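Local structure of uncharacterized protein Af_0446 (Archaeoglobus fulgidus DSM 4304, 3BUT) at residues 16-21 / 75-80; 24-29 / 67-72; 44-49 / 84-89. The protein is of unknown function but belongs to the LEA_2 family of water-stress and hypersensitive-response proteins and probably binds lipid. The protein carries 4 engineered substitutions. All blocks are in the same frame, centred on the assembly; numbering follows the deposited sequence. Where two conformers were deposited one is given.

Contact 1. Residues 16-21 / 75-80. Engineered in segment 75-80: Leu80 (natural residue Ile).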
ATOM      1  N   SER A  16       4.268   3.484  11.961  1.00 44.29           N
ATOM      2  CA  SER A  16       4.177   4.940  11.799  1.00 45.75           C
ATOM      3  C   SER A  16       5.070   5.504  10.685  1.00 46.96           C
ATOM      4  O   SER A  16       4.732   6.516  10.068  1.00 55.26           O
ATOM      5  CB  SER A  16       4.492   5.650  13.118  1.00 41.67           C
ATOM      6  OG  SER A  16       5.881   5.615  13.395  1.00 40.00           O
ATOM      7  N   GLN A  17       6.210   4.863  10.438  1.00 36.45           N
ATOM      8  CA  GLN A  17       7.146   5.366   9.442  1.00 27.54           C
ATOM      9  C   GLN A  17       7.840   4.242   8.678  1.00 27.98           C
ATOM     10  O   GLN A  17       8.148   3.189   9.243  1.00 33.49           O
ATOM     11  CB  GLN A  17       8.173   6.295  10.095  1.00 27.38           C
ATOM     12  CG  GLN A  17       8.591   7.467   9.213  1.00 39.24           C
ATOM     13  CD  GLN A  17       9.454   8.491   9.936  1.00 41.29           C
ATOM     14  OE1 GLN A  17      10.422   8.143  10.611  1.00 57.26           O
ATOM     15  NE2 GLN A  17       9.112   9.765   9.779  1.00 35.37           N
ATOM     16  N   THR A  18       8.071   4.480   7.389  1.00 26.55           N
ATOM     17  CA  THR A  18       8.736   3.526   6.499  1.00 20.73           C
ATOM     18  C   THR A  18      10.057   4.129   6.031  1.00 18.64           C
ATOM     19  O   THR A  18      10.084   5.262   5.557  1.00 24.48           O
ATOM     20  CB  THR A  18       7.844   3.199   5.266  1.00 24.88           C
ATOM     21  OG1 THR A  18       6.574   2.698   5.701  1.00 33.53           O
ATOM     22  CG2 THR A  18       8.506   2.176   4.340  1.00 30.65           C
ATOM     23  N   GLU A  19      11.146   3.373   6.159  1.00 21.27           N
ATOM     24  CA  GLU A  19      12.466   3.835   5.730  1.00 21.25           C
ATOM     25  C   GLU A  19      12.968   3.070   4.515  1.00 17.52           C
ATOM     26  O   GLU A  19      12.855   1.852   4.441  1.00 21.08           O
ATOM     27  CB  GLU A  19      13.476   3.720   6.877  1.00 22.91           C
ATOM     28  CG  GLU A  19      14.879   4.259   6.567  1.00 15.32           C
ATOM     29  CD  GLU A  19      15.902   3.870   7.620  1.00 25.08           C
ATOM     30  OE1 GLU A  19      15.546   3.140   8.567  1.00 31.66           O
ATOM     31  OE2 GLU A  19      17.069   4.290   7.498  1.00 27.69           O
ATOM     32  N   ILE A  20      13.502   3.813   3.557  1.00 19.85           N
ATOM     33  CA  ILE A  20      14.231   3.239   2.445  1.00 24.45           C
ATOM     34  C   ILE A  20      15.668   3.709   2.615  1.00 24.06           C
ATOM     35  O   ILE A  20      15.903   4.874   2.926  1.00 24.71           O
ATOM     36  CB  ILE A  20      13.644   3.690   1.088  1.00 17.79           C
ATOM     37  CG1 ILE A  20      12.179   3.252   0.978  1.00 21.09           C
ATOM     38  CG2 ILE A  20      14.454   3.114  -0.074  1.00 29.89           C
ATOM     39  CD1 ILE A  20      11.390   3.932  -0.139  1.00 30.75           C
ATOM     40  N   VAL A  21      16.622   2.796   2.445  1.00 23.39           N
ATOM     41  CA  VAL A  21      18.032   3.124   2.577  1.00 18.28           C
ATOM     42  C   VAL A  21      18.705   2.988   1.222  1.00 22.87           C
ATOM     43  O   VAL A  21      18.679   1.919   0.617  1.00 18.60           O
ATOM     44  CB  VAL A  21      18.754   2.214   3.609  1.00 22.36           C
ATOM     45  CG1 VAL A  21      20.197   2.668   3.818  1.00 24.52           C
ATOM     46  CG2 VAL A  21      18.020   2.204   4.934  1.00 19.95           C
ATOM     47  N   LEU A  75       9.364   7.893   4.997  1.00 28.86           N
ATOM     48  CA  LEU A  75       8.020   8.231   4.551  1.00 28.75           C
ATOM     49  C   LEU A  75       7.054   8.249   5.725  1.00 26.57           C
ATOM     50  O   LEU A  75       6.836   7.227   6.377  1.00 35.26           O
ATOM     51  CB  LEU A  75       7.519   7.232   3.503  1.00 29.10           C
ATOM     52  CG  LEU A  75       8.263   7.061   2.182  1.00 19.47           C
ATOM     53  CD1 LEU A  75       9.253   5.930   2.274  1.00 34.39           C
ATOM     54  CD2 LEU A  75       7.253   6.760   1.104  1.00 37.19           C
ATOM     55  N   ASN A  76       6.490   9.424   5.987  1.00 35.78           N
ATOM     56  CA  ASN A  76       5.371   9.574   6.908  1.00 42.45           C
ATOM     57  C   ASN A  76       4.134   8.952   6.256  1.00 44.13           C
ATOM     58  O   ASN A  76       3.758   9.329   5.139  1.00 45.65           O
ATOM     59  CB  ASN A  76       5.156  11.061   7.226  1.00 51.44           C
ATOM     60  CG  ASN A  76       3.909  11.323   8.067  1.00 60.52           C
ATOM     61  OD1 ASN A  76       3.061  12.131   7.690  1.00 55.81           O
ATOM     62  ND2 ASN A  76       3.800  10.648   9.210  1.00 61.36           N
ATOM     63  N   ASN A  77       3.510   8.006   6.952  1.00 47.76           N
ATOM     64  CA  ASN A  77       2.404   7.243   6.387  0.50 43.90           C
ATOM     65  C   ASN A  77       1.118   8.036   6.180  1.00 42.16           C
ATOM     66  O   ASN A  77       0.275   7.669   5.362  1.00 44.44           O
ATOM     67  CB  ASN A  77       2.124   5.999   7.231  0.50 40.07           C
ATOM     68  CG  ASN A  77       3.371   5.172   7.481  0.50 32.55           C
ATOM     69  OD1 ASN A  77       4.145   4.902   6.562  0.50 22.02           O
ATOM     70  ND2 ASN A  77       3.573   4.766   8.728  0.50 36.83           N
ATOM     71  N   SER A  78       0.974   9.125   6.929  1.00 41.38           N
ATOM     72  CA  SER A  78      -0.194  10.006   6.794  1.00 42.78           C
ATOM     73  C   SER A  78      -0.278  10.646   5.400  1.00 44.66           C
ATOM     74  O   SER A  78      -1.368  10.824   4.850  1.00 43.81           O
ATOM     75  CB  SER A  78      -0.183  11.086   7.879  1.00 41.55           C
ATOM     76  OG  SER A  78      -1.337  11.901   7.796  1.00 43.56           O
ATOM     77  N   PHE A  79       0.881  10.989   4.840  1.00 45.86           N
ATOM     78  CA  PHE A  79       0.974  11.428   3.451  1.00 38.85           C
ATOM     79  C   PHE A  79       0.875  10.248   2.478  1.00 42.60           C
ATOM     80  O   PHE A  79       0.506  10.432   1.319  1.00 43.01           O
ATOM     81  CB  PHE A  79       2.276  12.195   3.211  1.00 46.31           C
ATOM     82  CG  PHE A  79       2.108  13.691   3.136  1.00 49.39           C
ATOM     83  CD1 PHE A  79       1.384  14.275   2.096  1.00 59.49           C
ATOM     84  CD2 PHE A  79       2.697  14.518   4.086  1.00 65.84           C
ATOM     85  CE1 PHE A  79       1.235  15.659   2.015  1.00 61.67           C
ATOM     86  CE2 PHE A  79       2.554  15.904   4.014  1.00 71.93           C
ATOM     87  CZ  PHE A  79       1.821  16.475   2.976  1.00 68.35           C
ATOM     88  N   LEU A  80       1.211   9.044   2.947  1.00 39.28           N
ATOM     89  CA  LEU A  80       1.086   7.836   2.129  1.00 25.05           C
ATOM     90  C   LEU A  80      -0.353   7.381   1.985  1.00 20.13           C
ATOM     91  O   LEU A  80      -0.694   6.744   0.993  1.00 21.66           O
ATOM     92  CB  LEU A  80       1.925   6.691   2.688  1.00 25.96           C
ATOM     93  CG  LEU A  80       3.252   6.371   2.010  1.00 26.44           C
ATOM     94  CD1 LEU A  80       4.104   5.536   2.944  1.00 41.25           C
ATOM     95  CD2 LEU A  80       3.016   5.636   0.697  1.00 35.36           C
TER
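Leu75 pairs with Thr18 as an antiparallel hydrogen-bonded pair. Leu75 N gives its hydrogen to Thr18 O, 2.8 Å away, nearly along the C=O axis. In return Leu75 O takes the amide of Thr18, Thr18 N to Leu75 O 3.2 Å, on an in-plane lone pair and almost straight at 171°. The same Leu75 O also meets the CA-H of Gln17 and lies 3.3 Å from Gln17 CG. The Leu75 side chain leaves with CG anti to the carbonyl carbon (chi1 -61°). Its CD1 comes close to Thr18 O. The Leu75 and Ile20 side chains cross obliquely, CD1 to CD1 3.8 Å. Leu75 also packs on Ile43 of strand 34-45 in the opposing sheet. Asn76 forms the next pair, non-hydrogen-bonded, with Gln17, and both side chains emerge on the face turned away from Leu75 and Thr18. This is the end of the antiparallel pairing of strands 17-27 and 66-76 in one sheet of a beta sandwich, consistent with the E-set fold expected of LEA_2 proteins. After Asn76 the chain turns into a weakly bonded helical turn, and Asn77 points back at the start of strand 17-27. Its CG is anti to the carbonyl carbon (chi1 -52°), which lays the amide beside the 16-17 peptide. Asn77 OD1 takes a weak hydrogen bond from Thr18 OG1 at 3.4 Å, the two side chains crossing at about a right angle. In one of two conformers, Asn77 ND2 sits only 2.5 Å from Ser16 O, at an angle too poor for a hydrogen bond. Asn77 packs on Arg81, and Thr18 on Trp84, both of the second subunit. At the end of the turn the engineered Leu80 aims its CB at segment 16-21 but packs on Met45.

Contact 2. Residues 24-29 / 67-72; sequences AKVRNE and TTLKFS
Val26 sets CG2 against the branch point of Leu69, with CG2 to CG 3.7 Å, the side chains crossing at about a right angle. Val26 CG1 is anti to the carbonyl carbon (chi1 -64°), which leaves CG2 in the crowded position between backbone N and carbonyl carbon, 3.4 Å from Thr67 O. On the same face, Ala24 CB meets the Phe71 ring at its edge, in the ring plane, 3.8 Å from CE2. That ring also meets Tyr39 edge-to-face, while Leu69 leans on Val36 and Val59. The other face carries Lys25 and Thr68. Lys25 bends at chi2, so its CD passes 3.4 Å from Thr68 OG1. Four backbone bonds hold the strands together. Val26 N to Thr67 O and Thr67 N to Val26 O are both 2.8 Å. Ala24 and Leu69 exchange the other two; Leu69 N sits 28° above the plane of the Ala24 carbonyl, 2.7 Å from Ala24 O. The strand segments run at 138°, a strongly twisted antiparallel pair. A mostly apolar face toward the opposing sheet (Ala24, Val26, Leu69, with Thr67 at its end) and a polar outer face are characteristic of a beta sandwich, consistent with the E-set fold expected of this family.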
ATOM      1  N   ALA A  24      25.185   4.628  -1.704  1.00 25.60           N
ATOM      2  CA  ALA A  24      25.932   5.110  -2.863  1.00 23.34           C
ATOM      3  C   ALA A  24      27.437   5.013  -2.654  1.00 21.52           C
ATOM      4  O   ALA A  24      27.981   5.621  -1.734  1.00 19.12           O
ATOM      5  CB  ALA A  24      25.536   6.548  -3.186  1.00 24.25           C
ATOM      6  N   LYS A  25      28.100   4.240  -3.510  1.00 13.30           N
ATOM      7  CA  LYS A  25      29.551   4.164  -3.520  1.00 16.13           C
ATOM      8  C   LYS A  25      30.113   5.323  -4.344  1.00 15.30           C
ATOM      9  O   LYS A  25      29.917   5.382  -5.555  1.00 17.38           O
ATOM     10  CB  LYS A  25      30.008   2.817  -4.092  1.00 15.39           C
ATOM     11  CG  LYS A  25      31.523   2.540  -4.029  1.00 20.50           C
ATOM     12  CD  LYS A  25      32.000   2.156  -2.627  1.00 47.74           C
ATOM     13  CE  LYS A  25      33.413   1.577  -2.657  1.00 51.80           C
ATOM     14  NZ  LYS A  25      33.978   1.348  -1.294  1.00 48.06           N
ATOM     15  N   VAL A  26      30.796   6.248  -3.676  1.00 15.23           N
ATOM     16  CA  VAL A  26      31.401   7.390  -4.353  1.00 14.33           C
ATOM     17  C   VAL A  26      32.920   7.333  -4.297  1.00 19.24           C
ATOM     18  O   VAL A  26      33.496   6.954  -3.289  1.00 19.41           O
ATOM     19  CB  VAL A  26      30.900   8.752  -3.808  1.00 17.50           C
ATOM     20  CG1 VAL A  26      29.413   8.925  -4.070  1.00 16.71           C
ATOM     21  CG2 VAL A  26      31.196   8.904  -2.329  1.00 29.73           C
ATOM     22  N   ARG A  27      33.557   7.689  -5.405  1.00 19.15           N
ATOM     23  CA  ARG A  27      34.998   7.823  -5.458  1.00 26.18           C
ATOM     24  C   ARG A  27      35.352   9.302  -5.610  1.00 17.41           C
ATOM     25  O   ARG A  27      34.831   9.983  -6.490  1.00 24.57           O
ATOM     26  CB  ARG A  27      35.568   6.980  -6.605  1.00 14.82           C
ATOM     27  CG  ARG A  27      37.080   7.075  -6.757  1.00 31.83           C
ATOM     28  CD  ARG A  27      37.654   5.828  -7.399  1.00 47.27           C
ATOM     29  NE  ARG A  27      37.791   4.738  -6.435  1.00 43.76           N
ATOM     30  CZ  ARG A  27      38.909   4.456  -5.770  1.00 42.05           C
ATOM     31  NH1 ARG A  27      40.010   5.175  -5.958  1.00 48.87           N
ATOM     32  NH2 ARG A  27      38.926   3.444  -4.915  1.00 59.32           N
ATOM     33  N   ASN A  28      36.225   9.794  -4.739  1.00 15.20           N
ATOM     34  CA  ASN A  28      36.704  11.165  -4.820  1.00 18.23           C
ATOM     35  C   ASN A  28      37.840  11.290  -5.834  1.00 16.61           C
ATOM     36  O   ASN A  28      38.926  10.746  -5.631  1.00 19.84           O
ATOM     37  CB  ASN A  28      37.157  11.641  -3.436  1.00 18.49           C
ATOM     38  CG  ASN A  28      37.453  13.126  -3.385  1.00 20.70           C
ATOM     39  OD1 ASN A  28      37.332  13.834  -4.380  1.00 21.55           O
ATOM     40  ND2 ASN A  28      37.826  13.608  -2.208  1.00 21.34           N
ATOM     41  N   GLU A  29      37.583  12.039  -6.906  1.00 20.12           N
ATOM     42  CA  GLU A  29      38.558  12.202  -7.981  0.50 16.73           C
ATOM     43  C   GLU A  29      39.229  13.577  -7.952  1.00 20.29           C
ATOM     44  O   GLU A  29      39.837  14.016  -8.933  1.00 25.31           O
ATOM     45  CB  GLU A  29      37.904  11.919  -9.336  0.50 14.93           C
ATOM     46  CG  GLU A  29      37.239  10.548  -9.397  0.50 11.59           C
ATOM     47  CD  GLU A  29      36.809  10.142 -10.790  0.50 27.55           C
ATOM     48  OE1 GLU A  29      37.114  10.871 -11.757  0.50  7.58           O
ATOM     49  OE2 GLU A  29      36.162   9.081 -10.918  0.50 43.63           O
ATOM     50  N   THR A  67      34.118   5.697  -0.856  1.00 31.57           N
ATOM     51  CA  THR A  67      33.320   5.643   0.375  1.00 31.22           C
ATOM     52  C   THR A  67      31.870   5.292   0.044  1.00 24.92           C
ATOM     53  O   THR A  67      31.309   5.821  -0.909  1.00 25.87           O
ATOM     54  CB  THR A  67      33.365   7.015   1.108  1.00 23.15           C
ATOM     55  OG1 THR A  67      34.714   7.312   1.481  1.00 56.61           O
ATOM     56  CG2 THR A  67      32.506   7.024   2.367  1.00 36.40           C
ATOM     57  N   THR A  68      31.267   4.397   0.820  1.00 20.69           N
ATOM     58  CA  THR A  68      29.832   4.166   0.712  1.00 17.88           C
ATOM     59  C   THR A  68      29.089   5.202   1.554  1.00 21.00           C
ATOM     60  O   THR A  68      29.319   5.317   2.754  1.00 29.01           O
ATOM     61  CB  THR A  68      29.450   2.725   1.099  1.00 21.48           C
ATOM     62  OG1 THR A  68      30.101   1.817   0.207  1.00 33.89           O
ATOM     63  CG2 THR A  68      27.935   2.499   1.006  1.00 18.66           C
ATOM     64  N   LEU A  69      28.230   5.976   0.896  1.00 19.42           N
ATOM     65  CA  LEU A  69      27.361   6.939   1.562  1.00 22.83           C
ATOM     66  C   LEU A  69      25.970   6.351   1.765  1.00 19.03           C
ATOM     67  O   LEU A  69      25.459   5.668   0.884  1.00 19.45           O
ATOM     68  CB  LEU A  69      27.229   8.218   0.733  1.00 24.27           C
ATOM     69  CG  LEU A  69      28.444   8.979   0.198  1.00 22.95           C
ATOM     70  CD1 LEU A  69      27.966  10.261  -0.455  1.00 27.33           C
ATOM     71  CD2 LEU A  69      29.467   9.273   1.276  1.00 29.88           C
ATOM     72  N   LYS A  70      25.370   6.657   2.916  1.00 22.18           N
ATOM     73  CA  LYS A  70      24.045   6.156   3.288  0.70 23.04           C
ATOM     74  C   LYS A  70      23.022   7.293   3.335  1.00 26.47           C
ATOM     75  O   LYS A  70      23.212   8.296   4.039  1.00 28.53           O
ATOM     76  CB  LYS A  70      24.114   5.425   4.641  0.70 17.64           C
ATOM     77  CG  LYS A  70      22.768   5.144   5.317  0.70 29.49           C
ATOM     78  CD  LYS A  70      22.960   4.723   6.772  0.70 30.07           C
ATOM     79  CE  LYS A  70      21.827   5.224   7.671  0.70 45.46           C
ATOM     80  NZ  LYS A  70      20.565   4.429   7.568  0.70 28.12           N
ATOM     81  N   PHE A  71      21.942   7.123   2.580  1.00 22.57           N
ATOM     82  CA  PHE A  71      20.836   8.066   2.543  1.00 23.03           C
ATOM     83  C   PHE A  71      19.577   7.389   3.094  1.00 26.09           C
ATOM     84  O   PHE A  71      19.090   6.400   2.544  1.00 26.28           O
ATOM     85  CB  PHE A  71      20.615   8.584   1.114  1.00 25.50           C
ATOM     86  CG  PHE A  71      21.836   9.227   0.501  1.00 22.50           C
ATOM     87  CD1 PHE A  71      22.153  10.553   0.774  1.00 19.79           C
ATOM     88  CD2 PHE A  71      22.666   8.507  -0.349  1.00 25.98           C
ATOM     89  CE1 PHE A  71      23.284  11.153   0.221  1.00 18.66           C
ATOM     90  CE2 PHE A  71      23.794   9.092  -0.905  1.00 22.17           C
ATOM     91  CZ  PHE A  71      24.102  10.422  -0.625  1.00 29.43           C
ATOM     92  N   SER A  72      19.079   7.911   4.209  1.00 19.83           N
ATOM     93  CA  SER A  72      17.890   7.386   4.848  1.00 12.02           C
ATOM     94  C   SER A  72      16.687   8.195   4.397  1.00 19.97           C
ATOM     95  O   SER A  72      16.565   9.373   4.726  1.00 32.00           O
ATOM     96  CB  SER A  72      18.040   7.451   6.367  1.00 22.01           C
ATOM     97  OG  SER A  72      16.872   6.987   7.016  1.00 41.42           O
TER

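Contact 3. Residues 44-49 / 84-89; sequences EMNGVK and WVTHIA
Met45, a selenomethionine, ends strand 34-45 at the tip of a beta hairpin. A type I' turn from Met45 to Val48 closes the hairpin, and its tip meets helix 83-89. Two backbone bonds between Met45 and Val48 close the turn; the first runs from Met45 N to Val48 O at 2.9 Å. The Met45 side chain packs on Trp83, at the start of the same helix, and on Thr94 and Ile96. Asn46 carries the contact. Its backbone is left-handed (phi 48°), as the first corner of a type I' turn requires, and its CB points at the helix. CG is anti to the carbonyl carbon, and the Asn46 and Thr86 side chains pass each other in opposite directions. Asn46 ND2 gives Thr86 OG1 a hydrogen bond of 3.0 Å, 166° at the hydrogen, with the oxygen in the amide plane. The other end of the amide is fixed too, because Asn46 OD1 takes the backbone N-H of Lys95. This sets the rotation of the amide, and ND2 adds weak bonds to Thr94 OG1 and Lys93 O. An alanine at Asn46 would remove the amide and would probably loosen the link between the turn, the helix and the start of strand 93-105. Thr86 OG1 occupies the crowded position between its backbone N and carbonyl carbon (chi1 71°). From there it also bonds to Trp83 O, one turn back in the helix, so the hydroxyl joins the hairpin tip to the helix backbone. Val48 then points its CB at the helix, beside the polar pair. Val48 CG2, beside the backbone N, meets the methyl of Thr86 obliquely, CG2 to CG2 3.8 Å.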
ATOM      1  N   GLU A  44       7.775  11.641  -4.462  1.00 23.75           N
ATOM      2  CA  GLU A  44       6.445  11.947  -4.972  1.00 18.10           C
ATOM      3  C   GLU A  44       5.858  10.712  -5.620  1.00 19.62           C
ATOM      4  O   GLU A  44       6.550   9.977  -6.319  1.00 21.42           O
ATOM      5  CB  GLU A  44       6.472  13.115  -5.966  1.00 15.68           C
ATOM      6  CG  GLU A  44       6.770  14.462  -5.337  1.00 28.42           C
ATOM      7  CD  GLU A  44       6.393  15.640  -6.220  1.00 54.28           C
ATOM      8  OE1 GLU A  44       5.466  15.508  -7.049  1.00 64.02           O
ATOM      9  OE2 GLU A  44       7.019  16.709  -6.069  1.00 60.54           O
HETATM   10  N   MSE A  45       4.578  10.477  -5.350  1.00 19.80           N
HETATM   11  CA  MSE A  45       3.840   9.351  -5.907  1.00 20.19           C
HETATM   12  C   MSE A  45       2.519   9.899  -6.456  1.00 18.87           C
HETATM   13  O   MSE A  45       1.680  10.374  -5.690  1.00 26.78           O
HETATM   14  CB  MSE A  45       3.600   8.288  -4.829  1.00 16.34           C
HETATM   15  CG  MSE A  45       4.877   7.703  -4.219  1.00 21.38           C
HETATM   16 SE   MSE A  45       4.573   6.490  -2.730  1.00 44.25          SE
HETATM   17  CE  MSE A  45       4.139   4.867  -3.719  1.00 26.46           C
ATOM     18  N   ASN A  46       2.366   9.851  -7.781  1.00 21.19           N
ATOM     19  CA  ASN A  46       1.268  10.518  -8.521  1.00 21.98           C
ATOM     20  C   ASN A  46       1.010  11.990  -8.168  1.00 18.89           C
ATOM     21  O   ASN A  46      -0.139  12.431  -8.134  1.00 33.68           O
ATOM     22  CB  ASN A  46      -0.043   9.738  -8.402  1.00 17.04           C
ATOM     23  CG  ASN A  46       0.056   8.328  -8.924  1.00 21.87           C
ATOM     24  OD1 ASN A  46       0.781   8.048  -9.884  1.00 18.92           O
ATOM     25  ND2 ASN A  46      -0.698   7.426  -8.306  1.00 21.26           N
ATOM     26  N   GLY A  47       2.072  12.742  -7.906  1.00 21.68           N
ATOM     27  CA  GLY A  47       1.928  14.139  -7.510  1.00 26.09           C
ATOM     28  C   GLY A  47       1.528  14.368  -6.060  1.00 28.75           C
ATOM     29  O   GLY A  47       1.277  15.500  -5.662  1.00 35.64           O
ATOM     30  N   VAL A  48       1.448  13.301  -5.269  1.00 21.75           N
ATOM     31  CA  VAL A  48       1.355  13.437  -3.817  1.00 23.94           C
ATOM     32  C   VAL A  48       2.777  13.380  -3.259  1.00 20.97           C
ATOM     33  O   VAL A  48       3.506  12.422  -3.513  1.00 24.04           O
ATOM     34  CB  VAL A  48       0.497  12.317  -3.175  1.00 27.62           C
ATOM     35  CG1 VAL A  48       0.405  12.499  -1.664  1.00 31.57           C
ATOM     36  CG2 VAL A  48      -0.895  12.281  -3.786  1.00 24.11           C
ATOM     37  N   LYS A  49       3.175  14.409  -2.518  1.00 16.41           N
ATOM     38  CA  LYS A  49       4.503  14.443  -1.910  1.00 20.20           C
ATOM     39  C   LYS A  49       4.502  13.688  -0.583  1.00 21.00           C
ATOM     40  O   LYS A  49       4.191  14.254   0.467  1.00 29.09           O
ATOM     41  CB  LYS A  49       4.978  15.886  -1.727  1.00 20.65           C
ATOM     42  CG  LYS A  49       6.465  16.018  -1.435  1.00 20.52           C
ATOM     43  CD  LYS A  49       7.007  17.394  -1.812  1.00 26.75           C
ATOM     44  CE  LYS A  49       6.559  18.481  -0.843  1.00 31.42           C
ATOM     45  NZ  LYS A  49       7.177  19.795  -1.187  1.00 51.73           N
ATOM     46  N   TRP A  84      -2.884   6.557  -1.817  1.00 29.56           N
ATOM     47  CA  TRP A  84      -3.695   5.393  -2.140  1.00 22.08           C
ATOM     48  C   TRP A  84      -4.898   5.709  -3.029  1.00 25.36           C
ATOM     49  O   TRP A  84      -5.188   4.965  -3.970  1.00 21.37           O
ATOM     50  CB  TRP A  84      -4.119   4.648  -0.868  1.00 28.58           C
ATOM     51  CG  TRP A  84      -4.972   3.460  -1.171  1.00 31.00           C
ATOM     52  CD1 TRP A  84      -6.289   3.306  -0.872  1.00 28.33           C
ATOM     53  CD2 TRP A  84      -4.578   2.275  -1.883  1.00 40.38           C
ATOM     54  NE1 TRP A  84      -6.741   2.092  -1.334  1.00 52.54           N
ATOM     55  CE2 TRP A  84      -5.710   1.441  -1.960  1.00 39.72           C
ATOM     56  CE3 TRP A  84      -3.373   1.834  -2.452  1.00 37.85           C
ATOM     57  CZ2 TRP A  84      -5.678   0.191  -2.581  1.00 41.49           C
ATOM     58  CZ3 TRP A  84      -3.343   0.593  -3.071  1.00 30.80           C
ATOM     59  CH2 TRP A  84      -4.488  -0.211  -3.132  1.00 28.41           C
ATOM     60  N   VAL A  85      -5.565   6.827  -2.742  1.00 28.97           N
ATOM     61  CA  VAL A  85      -6.651   7.352  -3.572  1.00 28.34           C
ATOM     62  C   VAL A  85      -6.236   7.455  -5.042  1.00 21.89           C
ATOM     63  O   VAL A  85      -6.944   6.968  -5.925  1.00 20.37           O
ATOM     64  CB  VAL A  85      -7.100   8.759  -3.082  1.00 30.85           C
ATOM     65  CG1 VAL A  85      -8.320   9.250  -3.862  1.00 33.15           C
ATOM     66  CG2 VAL A  85      -7.391   8.749  -1.583  1.00 37.15           C
ATOM     67  N   THR A  86      -5.075   8.064  -5.273  1.00 20.52           N
ATOM     68  CA  THR A  86      -4.560   8.343  -6.615  1.00 22.92           C
ATOM     69  C   THR A  86      -4.130   7.079  -7.346  1.00 16.92           C
ATOM     70  O   THR A  86      -4.239   6.998  -8.572  1.00 18.32           O
ATOM     71  CB  THR A  86      -3.365   9.334  -6.586  1.00 25.01           C
ATOM     72  OG1 THR A  86      -2.206   8.696  -6.037  1.00 19.11           O
ATOM     73  CG2 THR A  86      -3.680  10.546  -5.751  1.00 14.78           C
ATOM     74  N   HIS A  87      -3.632   6.107  -6.584  1.00 24.20           N
ATOM     75  CA  HIS A  87      -3.170   4.843  -7.140  1.00 20.67           C
ATOM     76  C   HIS A  87      -4.313   4.119  -7.826  1.00 19.51           C
ATOM     77  O   HIS A  87      -4.233   3.841  -9.014  1.00 27.77           O
ATOM     78  CB  HIS A  87      -2.535   3.951  -6.068  1.00 14.38           C
ATOM     79  CG  HIS A  87      -2.121   2.605  -6.576  1.00 10.63           C
ATOM     80  ND1 HIS A  87      -1.005   2.418  -7.364  1.00 17.09           N
ATOM     81  CD2 HIS A  87      -2.676   1.382  -6.415  1.00 25.63           C
ATOM     82  CE1 HIS A  87      -0.885   1.136  -7.657  1.00 15.50           C
ATOM     83  NE2 HIS A  87      -1.887   0.485  -7.095  1.00 17.35           N
ATOM     84  N   ILE A  88      -5.384   3.852  -7.088  1.00 29.49           N
ATOM     85  CA  ILE A  88      -6.547   3.181  -7.666  1.00 24.74           C
ATOM     86  C   ILE A  88      -7.272   4.047  -8.696  1.00 28.68           C
ATOM     87  O   ILE A  88      -7.746   3.522  -9.700  1.00 30.48           O
ATOM     88  CB  ILE A  88      -7.527   2.647  -6.604  1.00 34.95           C
ATOM     89  CG1 ILE A  88      -7.948   3.752  -5.646  1.00 26.76           C
ATOM     90  CG2 ILE A  88      -6.910   1.468  -5.840  1.00 22.39           C
ATOM     91  CD1 ILE A  88      -9.280   3.521  -5.093  1.00 29.82           C
ATOM     92  N   ALA A  89      -7.309   5.366  -8.475  1.00 20.94           N
ATOM     93  CA  ALA A  89      -7.885   6.316  -9.442  1.00 27.86           C
ATOM     94  C   ALA A  89      -7.221   6.255 -10.820  1.00 24.15           C
ATOM     95  O   ALA A  89      -7.861   6.514 -11.836  1.00 25.62           O
ATOM     96  CB  ALA A  89      -7.832   7.730  -8.906  1.00 19.35           C
TER

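Overall arrangement
From the N terminus, strand 17-27 enters contact 1 first and contact 2 next. The chain then forms the hairpin of strands 34-45 and 48-61, whose tip supplies the first half of contact 3. Strand 66-76 returns along strand 17-27, closing contact 2 and then contact 1, so the smaller loop lies within the larger. Helix 83-89 closes contact 3 last, and its loop crosses both others. Contacts 1 and 2 zip one sheet at two places, 23 Å apart between centres, and touch through Glu19 and Ser72. Contact 3 ties the other sheet to the helix and meets contact 1 where Phe79 packs on Val48 and Lys49. Contacts 1 and 3 both touch the second subunit.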